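PDB 1TQY: actinorhodin polyketide putative beta-ketoacyl synthase 2 from Streptomyces coelicolor A3, which serves as the chain length factor of the actinorhodin polyketide synthase, a beta-ketoacyl synthase relative that probably works alongside the ketosynthase in building the polyketide chain. Local coordinates for residues B[279-284]-B[317-322]; B[283-288]-B[393-398]; B[287-292]-B[321-326]. All blocks are in the same frame, centred on the assembly; numbering follows the deposited sequence.

Contact 1: B[279-284]-B[317-322]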
# COMPACT_ATOMS: atom_id res chain seq x y z
N ALA B 279 6.04 8.17 -22.34
CA ALA B 279 5.49 8.07 -21.00
C ALA B 279 4.02 7.70 -21.11
O ALA B 279 3.43 7.83 -22.18
CB ALA B 279 5.63 9.40 -20.27
N GLY B 280 3.44 7.24 -20.00
CA GLY B 280 2.04 6.85 -20.01
C GLY B 280 1.07 7.86 -19.43
O GLY B 280 -0.07 7.52 -19.15
N LEU B 281 1.51 9.11 -19.24
CA LEU B 281 0.65 10.15 -18.68
C LEU B 281 -0.52 10.47 -19.61
O LEU B 281 -1.67 10.63 -19.16
CB LEU B 281 1.45 11.43 -18.39
CG LEU B 281 0.68 12.65 -17.84
CD1 LEU B 281 -0.04 12.24 -16.56
CD2 LEU B 281 1.64 13.80 -17.55
N GLU B 282 -0.24 10.58 -20.90
CA GLU B 282 -1.29 10.89 -21.87
C GLU B 282 -2.33 9.77 -21.80
O GLU B 282 -3.52 10.04 -21.68
CB GLU B 282 -0.71 10.97 -23.30
CG GLU B 282 -1.74 11.34 -24.37
CD GLU B 282 -1.19 11.21 -25.79
OE1 GLU B 282 -1.98 11.38 -26.75
OE2 GLU B 282 0.02 10.93 -25.94
N ARG B 283 -1.88 8.53 -21.84
CA ARG B 283 -2.80 7.40 -21.77
C ARG B 283 -3.69 7.45 -20.52
O ARG B 283 -4.90 7.24 -20.61
CB ARG B 283 -2.04 6.06 -21.82
CG ARG B 283 -2.97 4.83 -21.75
CD ARG B 283 -2.29 3.52 -22.18
NE ARG B 283 -1.31 3.02 -21.21
CZ ARG B 283 -0.04 3.40 -21.15
NH1 ARG B 283 0.42 4.30 -22.02
NH2 ARG B 283 0.76 2.90 -20.22
N ALA B 284 -3.09 7.73 -19.36
CA ALA B 284 -3.86 7.81 -18.12
C ALA B 284 -4.98 8.84 -18.25
O ALA B 284 -6.13 8.59 -17.89
CB ALA B 284 -2.95 8.18 -16.93
N ALA B 317 3.73 18.88 -19.78
CA ALA B 317 3.15 19.89 -20.66
C ALA B 317 2.86 19.28 -22.02
O ALA B 317 1.89 19.63 -22.69
CB ALA B 317 4.11 21.05 -20.81
N ARG B 318 3.72 18.35 -22.42
CA ARG B 318 3.58 17.68 -23.69
C ARG B 318 2.37 16.73 -23.67
O ARG B 318 1.61 16.68 -24.64
CB ARG B 318 4.89 16.94 -24.00
CG ARG B 318 5.10 16.53 -25.44
CD ARG B 318 6.60 16.45 -25.75
NE ARG B 318 7.33 15.60 -24.82
CZ ARG B 318 8.42 15.97 -24.15
NH1 ARG B 318 8.92 17.18 -24.29
NH2 ARG B 318 9.01 15.11 -23.32
N ALA B 319 2.17 16.00 -22.58
CA ALA B 319 1.03 15.10 -22.51
C ALA B 319 -0.27 15.90 -22.50
O ALA B 319 -1.23 15.56 -23.19
CB ALA B 319 1.11 14.20 -21.28
N ILE B 320 -0.30 16.97 -21.71
CA ILE B 320 -1.50 17.81 -21.65
C ILE B 320 -1.79 18.39 -23.05
O ILE B 320 -2.94 18.37 -23.51
CB ILE B 320 -1.33 18.96 -20.62
CG1 ILE B 320 -1.14 18.36 -19.22
CG2 ILE B 320 -2.56 19.87 -20.63
CD1 ILE B 320 -0.84 19.38 -18.14
N GLY B 321 -0.75 18.88 -23.72
CA GLY B 321 -0.93 19.44 -25.05
C GLY B 321 -1.50 18.45 -26.06
O GLY B 321 -2.35 18.80 -26.88
N ARG B 322 -1.03 17.22 -25.99
CA ARG B 322 -1.49 16.18 -26.89
C ARG B 322 -2.97 15.83 -26.68
O ARG B 322 -3.65 15.43 -27.62
CB ARG B 322 -0.62 14.93 -26.74
CG ARG B 322 0.80 15.18 -27.22
CD ARG B 322 1.76 14.02 -26.96
NE ARG B 322 3.06 14.32 -27.55
CZ ARG B 322 4.15 13.57 -27.39
NH1 ARG B 322 4.10 12.46 -26.67
NH2 ARG B 322 5.30 13.96 -27.95

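Contact 2: B[283-288]-B[393-398]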
# COMPACT_ATOMS: atom_id res chain seq x y z
N ARG B 283 -1.88 8.53 -21.84
CA ARG B 283 -2.80 7.40 -21.77
C ARG B 283 -3.69 7.45 -20.52
O ARG B 283 -4.90 7.24 -20.61
CB ARG B 283 -2.04 6.06 -21.82
CG ARG B 283 -2.97 4.83 -21.75
CD ARG B 283 -2.29 3.52 -22.18
NE ARG B 283 -1.31 3.02 -21.21
CZ ARG B 283 -0.04 3.40 -21.15
NH1 ARG B 283 0.42 4.30 -22.02
NH2 ARG B 283 0.76 2.90 -20.22
N ALA B 284 -3.09 7.73 -19.36
CA ALA B 284 -3.86 7.81 -18.12
C ALA B 284 -4.98 8.84 -18.25
O ALA B 284 -6.13 8.59 -17.89
CB ALA B 284 -2.95 8.18 -16.93
N ILE B 285 -4.64 10.01 -18.79
CA ILE B 285 -5.63 11.06 -18.97
C ILE B 285 -6.81 10.60 -19.82
O ILE B 285 -7.97 10.72 -19.41
CB ILE B 285 -5.04 12.30 -19.64
CG1 ILE B 285 -3.97 12.93 -18.74
CG2 ILE B 285 -6.16 13.28 -19.96
CD1 ILE B 285 -3.13 13.96 -19.44
N ARG B 286 -6.51 10.05 -20.99
CA ARG B 286 -7.57 9.59 -21.88
C ARG B 286 -8.37 8.44 -21.26
O ARG B 286 -9.56 8.29 -21.55
CB ARG B 286 -7.01 9.14 -23.22
CG ARG B 286 -6.37 10.23 -24.02
CD ARG B 286 -5.72 9.66 -25.28
NE ARG B 286 -5.07 10.73 -26.02
CZ ARG B 286 -5.70 11.64 -26.74
NH1 ARG B 286 -7.03 11.61 -26.84
NH2 ARG B 286 -5.02 12.60 -27.34
N LEU B 287 -7.71 7.63 -20.44
CA LEU B 287 -8.40 6.52 -19.80
C LEU B 287 -9.38 7.10 -18.78
O LEU B 287 -10.53 6.69 -18.71
CB LEU B 287 -7.39 5.61 -19.09
CG LEU B 287 -7.15 4.21 -19.68
CD1 LEU B 287 -7.37 4.20 -21.17
CD2 LEU B 287 -5.75 3.74 -19.30
N ALA B 288 -8.91 8.07 -18.00
CA ALA B 288 -9.75 8.70 -17.00
C ALA B 288 -10.94 9.41 -17.65
O ALA B 288 -12.05 9.36 -17.13
CB ALA B 288 -8.93 9.70 -16.17
N LEU B 393 -9.71 18.17 -14.40
CA LEU B 393 -8.87 16.98 -14.50
C LEU B 393 -7.73 17.22 -13.52
O LEU B 393 -7.14 18.30 -13.49
CB LEU B 393 -8.30 16.81 -15.92
CG LEU B 393 -7.24 15.70 -16.06
CD1 LEU B 393 -7.89 14.34 -15.96
CD2 LEU B 393 -6.48 15.82 -17.39
N VAL B 394 -7.44 16.22 -12.69
CA VAL B 394 -6.36 16.29 -11.71
C VAL B 394 -5.34 15.22 -12.08
O VAL B 394 -5.70 14.08 -12.36
CB VAL B 394 -6.88 16.05 -10.26
CG1 VAL B 394 -5.72 16.09 -9.26
CG2 VAL B 394 -7.91 17.11 -9.89
N LEU B 395 -4.07 15.61 -12.09
CA LEU B 395 -2.97 14.71 -12.46
C LEU B 395 -1.93 14.55 -11.36
O LEU B 395 -1.65 15.49 -10.62
CB LEU B 395 -2.27 15.27 -13.70
CG LEU B 395 -3.17 15.50 -14.90
CD1 LEU B 395 -2.36 16.04 -16.07
CD2 LEU B 395 -3.84 14.19 -15.26
N ALA B 396 -1.34 13.36 -11.26
CA ALA B 396 -0.31 13.14 -10.26
C ALA B 396 0.64 12.09 -10.78
O ALA B 396 0.22 11.15 -11.44
CB ALA B 396 -0.93 12.67 -8.95
N ARG B 397 1.94 12.26 -10.53
CA ARG B 397 2.88 11.24 -10.97
C ARG B 397 3.70 10.83 -9.78
O ARG B 397 3.88 11.59 -8.85
CB ARG B 397 3.83 11.74 -12.05
CG ARG B 397 3.14 12.27 -13.28
CD ARG B 397 3.63 13.67 -13.55
NE ARG B 397 4.66 13.67 -14.57
CZ ARG B 397 5.38 14.72 -14.93
NH1 ARG B 397 5.22 15.91 -14.35
NH2 ARG B 397 6.26 14.58 -15.90
N GLY B 398 4.19 9.60 -9.83
CA GLY B 398 5.01 9.11 -8.75
C GLY B 398 6.35 8.72 -9.33
O GLY B 398 6.44 8.25 -10.46

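Contact 3: B[287-292]-B[321-326]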
# COMPACT_ATOMS: atom_id res chain seq x y z
N LEU B 287 -7.71 7.63 -20.44
CA LEU B 287 -8.40 6.52 -19.80
C LEU B 287 -9.38 7.10 -18.78
O LEU B 287 -10.53 6.69 -18.71
CB LEU B 287 -7.39 5.61 -19.09
CG LEU B 287 -7.15 4.21 -19.68
CD1 LEU B 287 -7.37 4.20 -21.17
CD2 LEU B 287 -5.75 3.74 -19.30
N ALA B 288 -8.91 8.07 -18.00
CA ALA B 288 -9.75 8.70 -17.00
C ALA B 288 -10.94 9.41 -17.65
O ALA B 288 -12.05 9.36 -17.13
CB ALA B 288 -8.93 9.70 -16.17
N LEU B 289 -10.72 10.07 -18.78
CA LEU B 289 -11.81 10.77 -19.47
C LEU B 289 -12.87 9.81 -19.98
O LEU B 289 -14.06 10.12 -19.95
CB LEU B 289 -11.27 11.60 -20.63
CG LEU B 289 -10.50 12.87 -20.26
CD1 LEU B 289 -10.00 13.54 -21.53
CD2 LEU B 289 -11.41 13.82 -19.49
N ASN B 290 -12.44 8.64 -20.45
CA ASN B 290 -13.36 7.62 -20.96
C ASN B 290 -14.22 7.04 -19.86
O ASN B 290 -15.42 6.80 -20.03
CB ASN B 290 -12.60 6.46 -21.60
CG ASN B 290 -12.12 6.78 -22.99
OD1 ASN B 290 -12.89 7.23 -23.84
ND2 ASN B 290 -10.84 6.52 -23.24
N ASP B 291 -13.58 6.78 -18.73
CA ASP B 291 -14.25 6.23 -17.57
C ASP B 291 -15.36 7.20 -17.17
O ASP B 291 -16.46 6.79 -16.81
CB ASP B 291 -13.22 6.06 -16.45
CG ASP B 291 -13.78 5.39 -15.21
OD1 ASP B 291 -14.75 4.62 -15.34
OD2 ASP B 291 -13.23 5.63 -14.12
N ALA B 292 -15.07 8.49 -17.29
CA ALA B 292 -16.02 9.54 -16.94
C ALA B 292 -17.04 9.80 -18.04
O ALA B 292 -18.04 10.48 -17.81
CB ALA B 292 -15.27 10.82 -16.63
N GLY B 321 -0.75 18.88 -23.72
CA GLY B 321 -0.93 19.44 -25.05
C GLY B 321 -1.50 18.45 -26.06
O GLY B 321 -2.35 18.80 -26.88
N ARG B 322 -1.03 17.22 -25.99
CA ARG B 322 -1.49 16.18 -26.89
C ARG B 322 -2.97 15.83 -26.68
O ARG B 322 -3.65 15.43 -27.62
CB ARG B 322 -0.62 14.93 -26.74
CG ARG B 322 0.80 15.18 -27.22
CD ARG B 322 1.76 14.02 -26.96
NE ARG B 322 3.06 14.32 -27.55
CZ ARG B 322 4.15 13.57 -27.39
NH1 ARG B 322 4.10 12.46 -26.67
NH2 ARG B 322 5.30 13.96 -27.95
N VAL B 323 -3.47 16.00 -25.47
CA VAL B 323 -4.87 15.69 -25.22
C VAL B 323 -5.80 16.88 -25.48
O VAL B 323 -6.83 16.73 -26.14
CB VAL B 323 -5.08 15.18 -23.77
CG1 VAL B 323 -6.57 14.92 -23.51
CG2 VAL B 323 -4.28 13.91 -23.56
N PHE B 324 -5.44 18.05 -24.97
CA PHE B 324 -6.27 19.23 -25.14
C PHE B 324 -5.73 20.25 -26.14
O PHE B 324 -6.36 21.29 -26.35
CB PHE B 324 -6.46 19.91 -23.77
CG PHE B 324 -6.88 18.96 -22.68
CD1 PHE B 324 -8.21 18.56 -22.56
CD2 PHE B 324 -5.94 18.44 -21.80
CE1 PHE B 324 -8.59 17.64 -21.57
CE2 PHE B 324 -6.31 17.53 -20.81
CZ PHE B 324 -7.64 17.13 -20.69
N GLY B 325 -4.58 19.97 -26.76
CA GLY B 325 -3.99 20.92 -27.71
C GLY B 325 -3.16 21.92 -26.94
O GLY B 325 -3.43 22.17 -25.77
N ARG B 326 -2.14 22.50 -27.57
CA ARG B 326 -1.31 23.47 -26.84
C ARG B 326 -2.14 24.71 -26.47
O ARG B 326 -2.94 25.20 -27.28
CB ARG B 326 -0.06 23.81 -27.66
CG ARG B 326 0.94 22.64 -27.69
CD ARG B 326 1.99 22.77 -28.78
NE ARG B 326 2.79 23.99 -28.66
CZ ARG B 326 3.81 24.15 -27.83
NH1 ARG B 326 4.19 23.17 -27.02
NH2 ARG B 326 4.46 25.29 -27.81

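Contact 1: B[279-284]-B[317-322]
E282 and L281 meet A319 where the first turn of helix 281-292 settles against the side of helix 310-324. The backbones come remarkably close, with CA of E282 4.8 Å from CA of A319, an approach suited to a residue as small as alanine on the facing helix. E282 can be followed outward. Its CB lies 4.2 Å from CB of A319. CG, anti to the backbone N (chi1 -178°), continues along V323, and the extended chain then carries CD over the base of R322, 3.9 Å from its CB. At the tip, OE1 rests near that same CB while forming a salt bridge with R286, one turn further along its own helix. OE2 lies 3.7 Å from CD of R322, at the edge of the guanidinium. The two side chains cross at about a right angle, their charged planes 57° apart, and OE2 remains 4.4 Å from NH1, beyond a salt bridge; any attraction is therefore probably long-range. On the buried side of A319 the partner is L281, whose CD2 sits 3.8 Å from the alanine CB. Leucine suits this buried side, while the charged groups of E282 and R322 lie toward the more exposed one. Such close helix-helix packing, with alanine at the narrowest point, belongs here to the outer helical layer of the thiolase fold.

Contact 2: B[283-288]-B[393-398]
I285 and L395 mark the nearest approach of the two backbones, 7.9 Å between their CA atoms, as helix 281-292 lies over strand 391-398. The strand runs broadly against the direction of the helix, and no hydrogen bond joins them: the helix bonds internally, A288 N to A284 O, and the strand bonds to its neighbours in the sheet. L393 and L395 pair with strand 301-303 on one edge, while V394 and A396 bond to strand 402-410 on the other. What fills the gap is side chain. The CG2 methyl of I285, anti to the backbone N, faces L393 and meets its CD2 at 3.6 Å. The CG1-CD1 branch lies mainly against L395: the CG1 methylene meets CD2 of L395 at 3.7 Å, while also lying near CD2 of L393, and the CD1 methyl reaches on to CD1 of L395, 4.0 Å away. The isoleucine crosses each leucine at about a right angle, so its branch carbons meet leucine methyls and the chains do not run alongside one another. This is the helix-on-sheet layering of the thiolase fold: L393 and L395, two residues apart, share the face that packs against the outer helices, whereas V394 on the other face packs on helix 345-359. In L395, CG beside the backbone N (chi1 -57°) brings both methyls to the CG1-CD1 branch of I285. Branched aliphatics fit this buried layer, having bulk to fill it and no polar atoms to satisfy. A284 and A288, also on the sheet side of the helix, are small enough to lie close to N403 and A405 of strand 402-410, and I285 itself additionally touches V323 of helix 310-324.

Contact 3: B[287-292]-B[321-326]
L289 and V323 reach toward each other tip to tip across the gap between helix 281-292 and the end of helix 310-324, two helices of the outer layer of the thiolase fold. The leucine CD1 meets the valine CG1 at 4.2 Å, a light touch between single methyls. The backbones are well apart here, the closest CA atoms, those of L289 and V323, being 10.3 Å from each other, and the interval is bridged mainly by the leucine's reach, with valine adding one branch. In L289, CG stands beside the backbone N (chi1 -73°), which turns its methyls toward the neighbouring helix. The same CD1 also approaches the ring of F324, 4.3 Å from CE1, but obliquely, so the contact is plain apolar packing without a defined stacking geometry. F324 comes from the last turn of its helix; its CB is not aimed at helix 281-292, but the CE1 corner of the ring reaches L289. An aromatic suits the place because its broad apolar ring packs against L289 and against V299 and V329 from loops. G325 follows directly with a positive phi (86°), and the chain leaves the helix. At the backbone angles of G325 a CB would be jammed against the carbonyl O of F324, which accounts for glycine here. The valine and the phenylalanine, adjacent in sequence, also pack on one another: V323 CG1, anti to the backbone N, sits 3.6 Å above the plane of the F324 ring, over its centre.

In the fold
Helix 281-292 starts all three contacts, its successive turns engaging different partners. Contact 1 closes a loop of 32 residues that contains strand 301-303, joining the start of this helix to helix 310-324. Contact 3 closes a slightly shorter loop between later parts of the same two helices; since its partners are shifted forward on both, it crosses contact 1 and does not nest in it. The two helices therefore run in roughly the same direction, close at first and wider later. Contact 2 spans 104 residues to strand 391-398, crossing contact 1 and enclosing contact 3. I285 meets V323 and L393 meets F324, joining contacts 2 and 3; contact 1 connects through I320 with L395 and E282 with V323.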